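Long-range contacts in putative peptidase M23 (Pseudomonas aeruginosa PAO1, PDB 2HSI), which is of unproven function but binds a zinc ion and probably acts as a metalloendopeptidase: residues Val42-Glu47 with Trp70-Gly75; Pro51-Gln56 with Gln85-Arg90; Lys231-Leu236 with Gly243-Lys248; Gly199-Ile204 with Lys212-Asp217. All coordinates share one frame; numbering follows the deposited sequence.

Contact 1 (Val42-Glu47 with Trp70-Gly75); sequences VDLGEE and WIAVVG
Val42 and Ala72 exchange two backbone hydrogen bonds, Val42 N to Ala72 O and Ala72 N to Val42 O, each 2.9 Å long. Val42 O also receives a CA-H...O contact from Ile71. Beyond the non-hydrogen-bonded pair Asp43-Ile71, both backbone polar atoms of Trp70 are engaged: Leu44 N donates to Trp70 O at 3.1 Å, and Trp70 N donates to Glu46 O at 3.0 Å. Strand 39-43 is an outermost strand of the six-stranded antiparallel sheet in the M23 N-terminal domain, and the chain leaves it through an Asx turn. There Gly45 N reaches Asp43 OD1 at 2.9 Å from above the carboxylate plane, 37° out of it, while Asp43 OD2 forms a salt bridge with Arg69. A water accepts from Glu46 N and sits 2.8 Å from Asp43 OD1 and 2.6 Å from Trp70 O. The carboxylate end of Glu46 leads elsewhere, OE2 bonding to His96. The Trp70 indole meets the chain just after the turn edge-on: its CD1 lies 3.3 Å from Glu46 O, near the ring plane, and its NE1 donates to Gly48 O. Leu44 has CG anti to the carbonyl carbon (chi1 -63°), which puts CG 3.7 Å from Ala72 N; its CD2 touches Ala72 CB, and on the same side of the sheet the CG2 methyls of Val42 and Val74 meet.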
loop_
_atom_site.group_PDB
_atom_site.type_symbol
_atom_site.label_atom_id
_atom_site.label_comp_id
_atom_site.label_asym_id
_atom_site.label_seq_id
_atom_site.Cartn_x
_atom_site.Cartn_y
_atom_site.Cartn_z
ATOM N N VAL A 42 -0.274 -8.895 13.627
ATOM C CA VAL A 42 -0.615 -8.895 15.055
ATOM C C VAL A 42 -1.850 -9.749 15.331
ATOM O O VAL A 42 -2.908 -9.504 14.767
ATOM C CB VAL A 42 -0.838 -7.447 15.600
ATOM C CG1 VAL A 42 -1.024 -7.451 17.102
ATOM C CG2 VAL A 42 0.335 -6.521 15.238
ATOM N N ASP A 43 -1.694 -10.748 16.199
ATOM C CA ASP A 43 -2.806 -11.548 16.728
ATOM C C ASP A 43 -3.741 -10.612 17.483
ATOM O O ASP A 43 -3.334 -9.920 18.408
ATOM C CB ASP A 43 -2.242 -12.642 17.656
ATOM C CG ASP A 43 -3.307 -13.654 18.152
ATOM O OD1 ASP A 43 -4.521 -13.396 18.075
ATOM O OD2 ASP A 43 -2.908 -14.730 18.642
ATOM N N LEU A 44 -5.004 -10.581 17.078
ATOM C CA LEU A 44 -5.975 -9.696 17.729
ATOM C C LEU A 44 -6.662 -10.281 18.962
ATOM O O LEU A 44 -7.366 -9.561 19.675
ATOM C CB LEU A 44 -7.025 -9.210 16.715
ATOM C CG LEU A 44 -6.459 -8.361 15.573
ATOM C CD1 LEU A 44 -7.586 -7.779 14.738
ATOM C CD2 LEU A 44 -5.609 -7.235 16.149
ATOM N N GLY A 45 -6.457 -11.573 19.221
ATOM C CA GLY A 45 -7.192 -12.271 20.290
ATOM C C GLY A 45 -8.697 -12.285 20.041
ATOM O O GLY A 45 -9.495 -12.070 20.965
ATOM N N GLU A 46 -9.076 -12.471 18.776
ATOM C CA GLU A 46 -10.476 -12.484 18.335
ATOM C C GLU A 46 -10.674 -13.606 17.299
ATOM O O GLU A 46 -9.792 -13.853 16.470
ATOM C CB GLU A 46 -10.857 -11.120 17.708
ATOM C CG GLU A 46 -10.834 -9.913 18.658
ATOM C CD GLU A 46 -12.045 -9.810 19.605
ATOM O OE1 GLU A 46 -13.078 -10.489 19.404
ATOM O OE2 GLU A 46 -11.969 -9.024 20.572
ATOM N N GLU A 47 -11.814 -14.298 17.354
ATOM C CA GLU A 47 -12.118 -15.377 16.390
ATOM C C GLU A 47 -13.577 -15.375 15.932
ATOM O O GLU A 47 -13.928 -16.100 14.998
ATOM C CB GLU A 47 -11.775 -16.757 16.977
ATOM C CG GLU A 47 -12.665 -17.178 18.161
ATOM C CD GLU A 47 -12.460 -18.614 18.585
ATOM O OE1 GLU A 47 -11.337 -19.134 18.487
ATOM O OE2 GLU A 47 -13.442 -19.239 19.010
ATOM N N TRP A 70 -8.447 -13.896 13.837
ATOM C CA TRP A 70 -8.344 -12.543 13.311
ATOM C C TRP A 70 -6.975 -11.933 13.590
ATOM O O TRP A 70 -6.475 -11.936 14.730
ATOM C CB TRP A 70 -9.443 -11.650 13.877
ATOM C CG TRP A 70 -10.826 -11.989 13.408
ATOM C CD1 TRP A 70 -11.830 -12.566 14.149
ATOM C CD2 TRP A 70 -11.382 -11.748 12.099
ATOM N NE1 TRP A 70 -12.967 -12.700 13.377
ATOM C CE2 TRP A 70 -12.720 -12.202 12.121
ATOM C CE3 TRP A 70 -10.881 -11.176 10.918
ATOM C CZ2 TRP A 70 -13.564 -12.118 10.993
ATOM C CZ3 TRP A 70 -11.720 -11.092 9.800
ATOM C CH2 TRP A 70 -13.043 -11.570 9.850
ATOM N N ILE A 71 -6.364 -11.423 12.529
ATOM C CA ILE A 71 -5.063 -10.770 12.635
ATOM C C ILE A 71 -5.154 -9.378 12.007
ATOM O O ILE A 71 -5.950 -9.156 11.093
ATOM C CB ILE A 71 -3.923 -11.606 11.967
ATOM C CG1 ILE A 71 -4.322 -12.049 10.553
ATOM C CG2 ILE A 71 -3.536 -12.824 12.829
ATOM C CD1 ILE A 71 -3.178 -12.565 9.692
ATOM N N ALA A 72 -4.370 -8.436 12.530
ATOM C CA ALA A 72 -4.166 -7.157 11.841
ATOM C C ALA A 72 -2.863 -7.209 11.042
ATOM O O ALA A 72 -1.866 -7.795 11.485
ATOM C CB ALA A 72 -4.139 -6.001 12.839
ATOM N N VAL A 73 -2.873 -6.603 9.859
ATOM C CA VAL A 73 -1.686 -6.513 9.009
ATOM C C VAL A 73 -1.384 -5.023 8.952
ATOM O O VAL A 73 -2.093 -4.266 8.278
ATOM C CB VAL A 73 -1.933 -7.125 7.595
ATOM C CG1 VAL A 73 -0.722 -6.948 6.688
ATOM C CG2 VAL A 73 -2.268 -8.610 7.705
ATOM N N VAL A 74 -0.360 -4.618 9.707
ATOM C CA VAL A 74 -0.175 -3.222 10.116
ATOM C C VAL A 74 1.025 -2.619 9.400
ATOM O O VAL A 74 2.128 -3.162 9.476
ATOM C CB VAL A 74 0.063 -3.102 11.664
ATOM C CG1 VAL A 74 0.090 -1.636 12.118
ATOM C CG2 VAL A 74 -0.990 -3.871 12.464
ATOM N N GLY A 75 0.807 -1.501 8.711
ATOM C CA GLY A 75 1.899 -0.767 8.073
ATOM C C GLY A 75 2.618 0.107 9.091
ATOM O O GLY A 75 1.973 0.833 9.847
HETATM O O HOH W 1 -7.011 -13.484 16.807
#

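Contact 2 (Pro51-Gln56 with Gln85-Arg90); sequences PRAFYQ and QKLEVR
Arg52 pairs with Arg90, and Phe54 with Glu88, across antiparallel strands inside the six-stranded sheet of the M23 N-terminal domain, where strand 83-90 lies between 52-55 and 96-102. Both are hydrogen-bonded pairs, with two backbone bonds each; the shortest, Arg90 N to Arg52 O, measures 2.7 Å. At the Ala53-Val89 pair between them, where the CA atoms are 4.4 Å apart, Ala53 CA sends a CA-H...O contact to Glu88 O. The charged-aromatic contact lies on the face that carries Phe54 and Arg90. The guanidinium covers one face of the ring off-centre, Arg90 CZ standing 4.2 Å from the Phe54 centroid, and the two planes are 36° apart, a cation-pi contact without parallel stacking. Apolar contacts occupy the other face: Pro51 CB meets Val89 CG1, and Leu87 CD1 lies 3.8 Å from Tyr55 CB, while Leu87 also packs on Ala72 and Val74 of strand 70-75. Polar and water-mediated contacts gather at the Tyr55-Gln85 end. The Tyr55 ring turns its edge to Lys86 O, 3.4 Å from CD1, and Gln56 CG lies over the ring centre. Waters bridge Gln56 N to Lys86 O and Gln56 NE2 to Gln85 OE1. Tyr55 OH donates to that same Gln85 OE1 at 2.7 Å, approaching from above the amide plane.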
loop_
_atom_site.group_PDB
_atom_site.type_symbol
_atom_site.label_atom_id
_atom_site.label_comp_id
_atom_site.label_asym_id
_atom_site.label_seq_id
_atom_site.Cartn_x
_atom_site.Cartn_y
_atom_site.Cartn_z
ATOM N N PRO A 51 -13.371 -7.970 14.206
ATOM C CA PRO A 51 -13.058 -6.803 15.002
ATOM C C PRO A 51 -12.572 -5.669 14.103
ATOM O O PRO A 51 -12.200 -5.907 12.947
ATOM C CB PRO A 51 -11.920 -7.296 15.892
ATOM C CG PRO A 51 -11.226 -8.318 15.093
ATOM C CD PRO A 51 -12.275 -8.953 14.211
ATOM N N ARG A 52 -12.547 -4.460 14.642
ATOM C CA ARG A 52 -11.876 -3.352 13.968
ATOM C C ARG A 52 -10.587 -3.040 14.741
ATOM O O ARG A 52 -10.518 -3.242 15.951
ATOM C CB ARG A 52 -12.769 -2.120 13.932
ATOM C CG ARG A 52 -13.898 -2.175 12.917
ATOM C CD ARG A 52 -14.542 -0.791 12.784
ATOM N NE ARG A 52 -15.375 -0.679 11.587
ATOM C CZ ARG A 52 -16.708 -0.641 11.590
ATOM N NH1 ARG A 52 -17.387 -0.693 12.728
ATOM N NH2 ARG A 52 -17.368 -0.540 10.444
ATOM N N ALA A 53 -9.568 -2.564 14.037
ATOM C CA ALA A 53 -8.284 -2.265 14.675
ATOM C C ALA A 53 -7.771 -0.919 14.189
ATOM O O ALA A 53 -8.081 -0.508 13.080
ATOM C CB ALA A 53 -7.276 -3.356 14.380
ATOM N N PHE A 54 -6.995 -0.243 15.038
ATOM C CA PHE A 54 -6.496 1.109 14.774
ATOM C C PHE A 54 -5.054 1.196 15.246
ATOM O O PHE A 54 -4.732 0.731 16.345
ATOM C CB PHE A 54 -7.334 2.166 15.509
ATOM C CG PHE A 54 -8.740 2.297 14.999
ATOM C CD1 PHE A 54 -9.045 3.230 14.013
ATOM C CD2 PHE A 54 -9.766 1.492 15.506
ATOM C CE1 PHE A 54 -10.340 3.358 13.539
ATOM C CE2 PHE A 54 -11.053 1.606 15.029
ATOM C CZ PHE A 54 -11.343 2.540 14.049
ATOM N N TYR A 55 -4.198 1.777 14.408
ATOM C CA TYR A 55 -2.805 2.061 14.768
ATOM C C TYR A 55 -2.498 3.527 14.529
ATOM O O TYR A 55 -2.649 4.021 13.406
ATOM C CB TYR A 55 -1.853 1.179 13.959
ATOM C CG TYR A 55 -0.373 1.435 14.202
ATOM C CD1 TYR A 55 0.175 1.352 15.497
ATOM C CD2 TYR A 55 0.487 1.716 13.137
ATOM C CE1 TYR A 55 1.532 1.571 15.717
ATOM C CE2 TYR A 55 1.841 1.931 13.345
ATOM C CZ TYR A 55 2.359 1.857 14.637
ATOM O OH TYR A 55 3.700 2.065 14.833
ATOM N N GLN A 56 -2.078 4.213 15.598
ATOM C CA GLN A 56 -1.858 5.671 15.597
ATOM C C GLN A 56 -3.105 6.447 15.135
ATOM O O GLN A 56 -2.999 7.472 14.460
ATOM C CB GLN A 56 -0.602 6.038 14.774
ATOM C CG GLN A 56 0.656 5.235 15.173
ATOM C CD GLN A 56 1.853 5.415 14.236
ATOM O OE1 GLN A 56 1.718 5.440 13.013
ATOM N NE2 GLN A 56 3.040 5.501 14.821
ATOM N N GLN A 85 4.801 -0.955 20.526
ATOM C CA GLN A 85 3.711 -0.205 19.875
ATOM C C GLN A 85 2.380 -0.758 20.357
ATOM O O GLN A 85 2.331 -1.882 20.844
ATOM C CB GLN A 85 3.749 -0.373 18.357
ATOM C CG GLN A 85 5.111 -0.265 17.732
ATOM C CD GLN A 85 5.564 1.149 17.607
ATOM O OE1 GLN A 85 4.764 2.041 17.307
ATOM N NE2 GLN A 85 6.857 1.379 17.833
ATOM N N LYS A 86 1.317 0.026 20.210
ATOM C CA LYS A 86 -0.019 -0.349 20.674
ATOM C C LYS A 86 -0.988 -0.353 19.489
ATOM O O LYS A 86 -0.939 0.531 18.644
ATOM C CB LYS A 86 -0.529 0.635 21.743
ATOM C CG LYS A 86 0.296 0.671 23.024
ATOM C CD LYS A 86 -0.118 1.813 23.940
ATOM C CE LYS A 86 0.820 1.914 25.143
ATOM N NZ LYS A 86 0.417 3.021 26.056
ATOM N N LEU A 87 -1.849 -1.362 19.440
ATOM C CA LEU A 87 -2.949 -1.421 18.491
ATOM C C LEU A 87 -4.238 -1.377 19.294
ATOM O O LEU A 87 -4.390 -2.129 20.253
ATOM C CB LEU A 87 -2.838 -2.720 17.695
ATOM C CG LEU A 87 -3.654 -2.993 16.442
ATOM C CD1 LEU A 87 -3.290 -2.046 15.290
ATOM C CD2 LEU A 87 -3.357 -4.412 16.040
ATOM N N GLU A 88 -5.142 -0.465 18.942
ATOM C CA GLU A 88 -6.458 -0.414 19.559
ATOM C C GLU A 88 -7.396 -1.380 18.817
ATOM O O GLU A 88 -7.558 -1.288 17.600
ATOM C CB GLU A 88 -7.028 1.005 19.519
ATOM C CG GLU A 88 -6.235 2.029 20.308
ATOM C CD GLU A 88 -6.828 3.418 20.216
ATOM O OE1 GLU A 88 -6.788 4.010 19.114
ATOM O OE2 GLU A 88 -7.340 3.918 21.242
ATOM N N VAL A 89 -7.992 -2.316 19.548
ATOM C CA VAL A 89 -8.904 -3.285 18.939
ATOM C C VAL A 89 -10.303 -2.986 19.446
ATOM O O VAL A 89 -10.517 -2.776 20.650
ATOM C CB VAL A 89 -8.509 -4.761 19.262
ATOM C CG1 VAL A 89 -9.347 -5.750 18.452
ATOM C CG2 VAL A 89 -7.029 -4.987 19.002
ATOM N N ARG A 90 -11.253 -2.955 18.515
ATOM C CA ARG A 90 -12.659 -2.724 18.846
ATOM C C ARG A 90 -13.511 -3.916 18.456
ATOM O O ARG A 90 -13.548 -4.322 17.288
ATOM C CB ARG A 90 -13.184 -1.448 18.184
ATOM C CG ARG A 90 -12.347 -0.241 18.468
ATOM C CD ARG A 90 -13.098 1.029 18.187
ATOM N NE ARG A 90 -12.262 2.169 18.520
ATOM C CZ ARG A 90 -12.329 3.374 17.967
ATOM N NH1 ARG A 90 -13.206 3.654 17.010
ATOM N NH2 ARG A 90 -11.484 4.306 18.378
HETATM O O HOH W 2 -1.904 2.801 18.274
HETATM O O HOH W 3 3.701 4.324 17.549
#

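Contact 3 (Lys231-Leu236 with Gly243-Lys248); sequences KIDVKL and GGVLGK
A small three-stranded antiparallel sheet in the M23 peptidase region includes this contact, in which Lys231 pairs with Lys248 and Ile232 with Gly247. Lys248 N donates to Lys231 O at 2.9 Å, and Asp233 N to Leu246 O at 2.7 Å. Gly247 CA comes 3.2 Å from Lys231 O, on the side where a CB would run into that oxygen, and the Ile232 and Gly247 CA atoms are 4.2 Å apart. The lysine chains lie side by side, pointing the same way, and bring Lys231 NZ to 3.8 Å from Lys248 NZ. Asp233 OD2 probably offsets part of this like-charge repulsion through a weak salt bridge to Lys248 NZ at 3.5 Å; the same oxygen touches Val245 CG1. Away from the lysine ends, Val234 CG1 meets Leu246 CD2 at 4.1 Å. Strand 245-248 is the middle strand, and its other neighbour is 192-194, where Ile193 shares backbone bonds with Leu246 and Gly247. Val234 and Leu246 pack on Val240 and, respectively, on Val214 and Val216 of strand 213-219.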
loop_
_atom_site.group_PDB
_atom_site.type_symbol
_atom_site.label_atom_id
_atom_site.label_comp_id
_atom_site.label_asym_id
_atom_site.label_seq_id
_atom_site.Cartn_x
_atom_site.Cartn_y
_atom_site.Cartn_z
ATOM N N LYS A 231 0.660 6.376 -19.964
ATOM C CA LYS A 231 -0.693 6.066 -20.381
ATOM C C LYS A 231 -1.396 5.443 -19.179
ATOM O O LYS A 231 -0.795 4.635 -18.470
ATOM C CB LYS A 231 -0.623 5.047 -21.527
ATOM C CG LYS A 231 -1.402 5.380 -22.779
ATOM C CD LYS A 231 -2.730 4.639 -22.804
ATOM C CE LYS A 231 -3.312 4.472 -24.214
ATOM N NZ LYS A 231 -2.394 3.818 -25.184
ATOM N N ILE A 232 -2.643 5.855 -18.939
ATOM C CA ILE A 232 -3.536 5.225 -17.959
ATOM C C ILE A 232 -4.729 4.623 -18.717
ATOM O O ILE A 232 -5.434 5.336 -19.429
ATOM C CB ILE A 232 -4.016 6.240 -16.867
ATOM C CG1 ILE A 232 -2.833 6.709 -16.002
ATOM C CG2 ILE A 232 -5.117 5.629 -15.986
ATOM C CD1 ILE A 232 -3.138 7.891 -15.102
ATOM N N ASP A 233 -4.934 3.310 -18.557
ATOM C CA ASP A 233 -5.909 2.534 -19.342
ATOM C C ASP A 233 -7.216 2.278 -18.606
ATOM O O ASP A 233 -8.155 1.701 -19.170
ATOM C CB ASP A 233 -5.303 1.182 -19.757
ATOM C CG ASP A 233 -4.150 1.334 -20.729
ATOM O OD1 ASP A 233 -4.089 2.382 -21.387
ATOM O OD2 ASP A 233 -3.310 0.420 -20.837
ATOM N N VAL A 234 -7.264 2.698 -17.347
ATOM C CA VAL A 234 -8.426 2.505 -16.483
ATOM C C VAL A 234 -9.166 3.819 -16.197
ATOM O O VAL A 234 -8.635 4.909 -16.425
ATOM C CB VAL A 234 -8.029 1.823 -15.143
ATOM C CG1 VAL A 234 -7.648 0.363 -15.385
ATOM C CG2 VAL A 234 -6.871 2.584 -14.468
ATOM N N LYS A 235 -10.390 3.698 -15.688
ATOM C CA LYS A 235 -11.222 4.854 -15.346
ATOM C C LYS A 235 -11.418 4.949 -13.836
ATOM O O LYS A 235 -11.331 3.943 -13.130
ATOM C CB LYS A 235 -12.591 4.757 -16.027
ATOM C CG LYS A 235 -12.531 4.703 -17.549
ATOM C CD LYS A 235 -13.920 4.785 -18.167
ATOM C CE LYS A 235 -13.846 4.756 -19.684
ATOM N NZ LYS A 235 -13.210 3.514 -20.201
ATOM N N LEU A 236 -11.696 6.156 -13.349
ATOM C CA LEU A 236 -12.014 6.366 -11.933
ATOM C C LEU A 236 -13.223 5.527 -11.506
ATOM O O LEU A 236 -14.266 5.573 -12.145
ATOM C CB LEU A 236 -12.280 7.848 -11.653
ATOM C CG LEU A 236 -12.553 8.240 -10.197
ATOM C CD1 LEU A 236 -11.315 7.964 -9.312
ATOM C CD2 LEU A 236 -12.982 9.711 -10.110
ATOM N N GLY A 243 -3.783 -8.553 -11.957
ATOM C CA GLY A 243 -3.245 -8.718 -13.309
ATOM C C GLY A 243 -3.850 -7.824 -14.378
ATOM O O GLY A 243 -3.355 -7.795 -15.504
ATOM N N GLY A 244 -4.922 -7.107 -14.039
ATOM C CA GLY A 244 -5.557 -6.164 -14.968
ATOM C C GLY A 244 -4.582 -5.065 -15.336
ATOM O O GLY A 244 -3.852 -4.579 -14.472
ATOM N N VAL A 245 -4.546 -4.694 -16.619
ATOM C CA VAL A 245 -3.630 -3.641 -17.094
ATOM C C VAL A 245 -4.112 -2.257 -16.652
ATOM O O VAL A 245 -5.208 -1.818 -17.010
ATOM C CB VAL A 245 -3.421 -3.682 -18.642
ATOM C CG1 VAL A 245 -2.486 -2.559 -19.095
ATOM C CG2 VAL A 245 -2.876 -5.044 -19.093
ATOM N N LEU A 246 -3.290 -1.580 -15.858
ATOM C CA LEU A 246 -3.614 -0.231 -15.375
ATOM C C LEU A 246 -3.208 0.849 -16.371
ATOM O O LEU A 246 -3.876 1.877 -16.497
ATOM C CB LEU A 246 -2.924 0.021 -14.024
ATOM C CG LEU A 246 -3.315 -0.968 -12.920
ATOM C CD1 LEU A 246 -2.502 -0.700 -11.660
ATOM C CD2 LEU A 246 -4.819 -0.911 -12.632
ATOM N N GLY A 247 -2.105 0.600 -17.070
ATOM C CA GLY A 247 -1.523 1.569 -17.982
ATOM C C GLY A 247 -0.116 1.172 -18.359
ATOM O O GLY A 247 0.248 0.001 -18.251
ATOM N N LYS A 248 0.673 2.149 -18.801
ATOM C CA LYS A 248 1.993 1.906 -19.370
ATOM C C LYS A 248 3.057 2.768 -18.675
ATOM O O LYS A 248 2.791 3.925 -18.330
ATOM C CB LYS A 248 1.975 2.206 -20.886
ATOM C CG LYS A 248 1.646 1.036 -21.852
ATOM C CD LYS A 248 0.349 0.292 -21.555
ATOM C CE LYS A 248 -0.253 -0.374 -22.784
ATOM N NZ LYS A 248 -1.125 0.576 -23.541
#

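Contact 4 (Gly199-Ile204 with Lys212-Asp217); sequences GKVILI and KTVFVD
Over one face of the Phe215 ring lies Leu203, whose CD2 stands 4.1 Å from the ring centroid and 27° off the normal, a CH-pi contact. The two side chains run side by side, pointing the same way; Leu203 CB also lies 3.7 Å from Phe215 CD2, and CG, anti to the backbone N (chi1 -172°), lies 4.0 Å from the same atom. The Phe215 ring further meets that of Tyr141, the planes about 60° apart. The strands form an antiparallel beta hairpin interrupted by a beta bulge: Ile202 and Leu203 together face Phe215, since Ile202 N donates to Phe215 O at 3.0 Å and Phe215 N to Leu203 O at 2.9 Å. The register shifts by one residue there, and the buried Leu203 N is left without a partner. Beyond the bulge Lys200 and Asp217 exchange backbone bonds, the shorter from Asp217 N to Lys200 O at 2.7 Å. Gly199 CA comes 3.1 Å from Asp217 O, a closeness that the lack of a side chain permits. Ile202 CG2 rests on Asp217 CB at 3.6 Å, while the Asp217 carboxylate is held by Ser145 OG and Gly219 N. On the opposite face Val201 CG1 and Val214 CG2 meet, both valines also touching Val234. Helix 127-141 covers the Leu203-Phe215 face through Ala140 and Gln137, strand 222-229 flanks 213-219, and strand 239-240 pairs with 199-207.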
loop_
_atom_site.group_PDB
_atom_site.type_symbol
_atom_site.label_atom_id
_atom_site.label_comp_id
_atom_site.label_asym_id
_atom_site.label_seq_id
_atom_site.Cartn_x
_atom_site.Cartn_y
_atom_site.Cartn_z
ATOM N N GLY A 199 -8.748 -4.635 -7.180
ATOM C CA GLY A 199 -9.066 -3.393 -6.482
ATOM C C GLY A 199 -9.842 -2.400 -7.303
ATOM O O GLY A 199 -10.082 -2.617 -8.491
ATOM N N LYS A 200 -10.235 -1.306 -6.658
ATOM C CA LYS A 200 -10.974 -0.247 -7.318
ATOM C C LYS A 200 -10.046 0.958 -7.520
ATOM O O LYS A 200 -9.298 1.330 -6.607
ATOM C CB LYS A 200 -12.206 0.130 -6.479
ATOM C CG LYS A 200 -13.099 1.199 -7.107
ATOM C CD LYS A 200 -14.258 1.575 -6.183
ATOM C CE LYS A 200 -15.248 0.431 -6.032
ATOM N NZ LYS A 200 -16.588 0.907 -5.609
ATOM N N VAL A 201 -10.079 1.538 -8.721
ATOM C CA VAL A 201 -9.341 2.775 -9.017
ATOM C C VAL A 201 -10.011 3.925 -8.259
ATOM O O VAL A 201 -11.147 4.285 -8.550
ATOM C CB VAL A 201 -9.283 3.061 -10.538
ATOM C CG1 VAL A 201 -8.450 4.314 -10.821
ATOM C CG2 VAL A 201 -8.703 1.852 -11.291
ATOM N N ILE A 202 -9.324 4.450 -7.247
ATOM C CA ILE A 202 -9.892 5.494 -6.394
ATOM C C ILE A 202 -9.293 6.881 -6.655
ATOM O O ILE A 202 -9.774 7.885 -6.107
ATOM C CB ILE A 202 -9.784 5.141 -4.886
ATOM C CG1 ILE A 202 -8.327 4.891 -4.476
ATOM C CG2 ILE A 202 -10.697 3.950 -4.573
ATOM C CD1 ILE A 202 -8.043 4.998 -2.961
ATOM N N LEU A 203 -8.262 6.934 -7.496
ATOM C CA LEU A 203 -7.653 8.228 -7.872
ATOM C C LEU A 203 -6.841 8.154 -9.163
ATOM O O LEU A 203 -6.070 7.226 -9.375
ATOM C CB LEU A 203 -6.788 8.801 -6.726
ATOM C CG LEU A 203 -6.222 10.227 -6.877
ATOM C CD1 LEU A 203 -7.310 11.234 -7.189
ATOM C CD2 LEU A 203 -5.450 10.669 -5.653
ATOM N N ILE A 204 -7.066 9.134 -10.034
ATOM C CA ILE A 204 -6.307 9.309 -11.263
ATOM C C ILE A 204 -5.943 10.788 -11.304
ATOM O O ILE A 204 -6.792 11.648 -11.101
ATOM C CB ILE A 204 -7.123 8.903 -12.516
ATOM C CG1 ILE A 204 -7.270 7.382 -12.587
ATOM C CG2 ILE A 204 -6.459 9.404 -13.818
ATOM C CD1 ILE A 204 -8.240 6.908 -13.682
ATOM N N LYS A 212 1.485 11.238 -14.421
ATOM C CA LYS A 212 0.265 10.431 -14.506
ATOM C C LYS A 212 0.283 9.386 -13.396
ATOM O O LYS A 212 1.184 8.552 -13.317
ATOM C CB LYS A 212 0.074 9.783 -15.882
ATOM C CG LYS A 212 -0.036 10.787 -17.037
ATOM C CD LYS A 212 -0.530 10.114 -18.302
ATOM C CE LYS A 212 -0.172 10.945 -19.527
ATOM N NZ LYS A 212 -0.606 12.364 -19.421
ATOM N N THR A 213 -0.712 9.483 -12.525
ATOM C CA THR A 213 -0.709 8.752 -11.264
ATOM C C THR A 213 -2.018 8.024 -11.143
ATOM O O THR A 213 -3.054 8.590 -11.466
ATOM C CB THR A 213 -0.523 9.720 -10.065
ATOM O OG1 THR A 213 0.694 10.451 -10.234
ATOM C CG2 THR A 213 -0.468 8.966 -8.718
ATOM N N VAL A 214 -1.958 6.766 -10.705
ATOM C CA VAL A 214 -3.152 5.969 -10.462
ATOM C C VAL A 214 -3.080 5.269 -9.092
ATOM O O VAL A 214 -2.053 4.709 -8.739
ATOM C CB VAL A 214 -3.437 4.965 -11.637
ATOM C CG1 VAL A 214 -2.247 4.021 -11.912
ATOM C CG2 VAL A 214 -4.732 4.184 -11.396
ATOM N N PHE A 215 -4.161 5.358 -8.322
ATOM C CA PHE A 215 -4.284 4.671 -7.035
ATOM C C PHE A 215 -5.314 3.547 -7.153
ATOM O O PHE A 215 -6.435 3.781 -7.610
ATOM C CB PHE A 215 -4.804 5.614 -5.949
ATOM C CG PHE A 215 -3.799 6.617 -5.433
ATOM C CD1 PHE A 215 -3.441 6.608 -4.096
ATOM C CD2 PHE A 215 -3.290 7.620 -6.247
ATOM C CE1 PHE A 215 -2.567 7.559 -3.586
ATOM C CE2 PHE A 215 -2.401 8.560 -5.744
ATOM C CZ PHE A 215 -2.039 8.525 -4.417
ATOM N N VAL A 216 -4.932 2.349 -6.706
ATOM C CA VAL A 216 -5.812 1.176 -6.663
ATOM C C VAL A 216 -6.045 0.712 -5.215
ATOM O O VAL A 216 -5.100 0.342 -4.492
ATOM C CB VAL A 216 -5.247 -0.002 -7.495
ATOM C CG1 VAL A 216 -6.176 -1.207 -7.427
ATOM C CG2 VAL A 216 -5.033 0.407 -8.947
ATOM N N ASP A 217 -7.306 0.750 -4.804
ATOM C CA ASP A 217 -7.692 0.358 -3.452
ATOM C C ASP A 217 -7.964 -1.153 -3.398
ATOM O O ASP A 217 -8.981 -1.618 -3.886
ATOM C CB ASP A 217 -8.902 1.196 -3.010
ATOM C CG ASP A 217 -9.458 0.794 -1.650
ATOM O OD1 ASP A 217 -8.718 0.213 -0.841
ATOM O OD2 ASP A 217 -10.651 1.080 -1.385
#

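In the fold
The four contacts fall into two groups. Contacts 1 and 2, with centres about 9 Å apart, belong to one sheet, their segments alternating along the chain; they touch where Leu87 CD2 meets Leu44 CD2 at 3.6 Å and where Trp70 CG meets Pro51 CD at 3.5 Å. Contacts 3 and 4, also about 9 Å apart between centres, belong to the peptidase region, segment 231-236 packing on strand 199-207, with Leu236 CD1 3.5 Å from Ile202 C. Between the groups, contacts 1 and 4 have nearest atoms about 12 Å apart. Contact 4 lies nearest the metal site: the Thr213 side chain is about 12 Å from the zinc ion bound by His180, Asp184, His259 and His261.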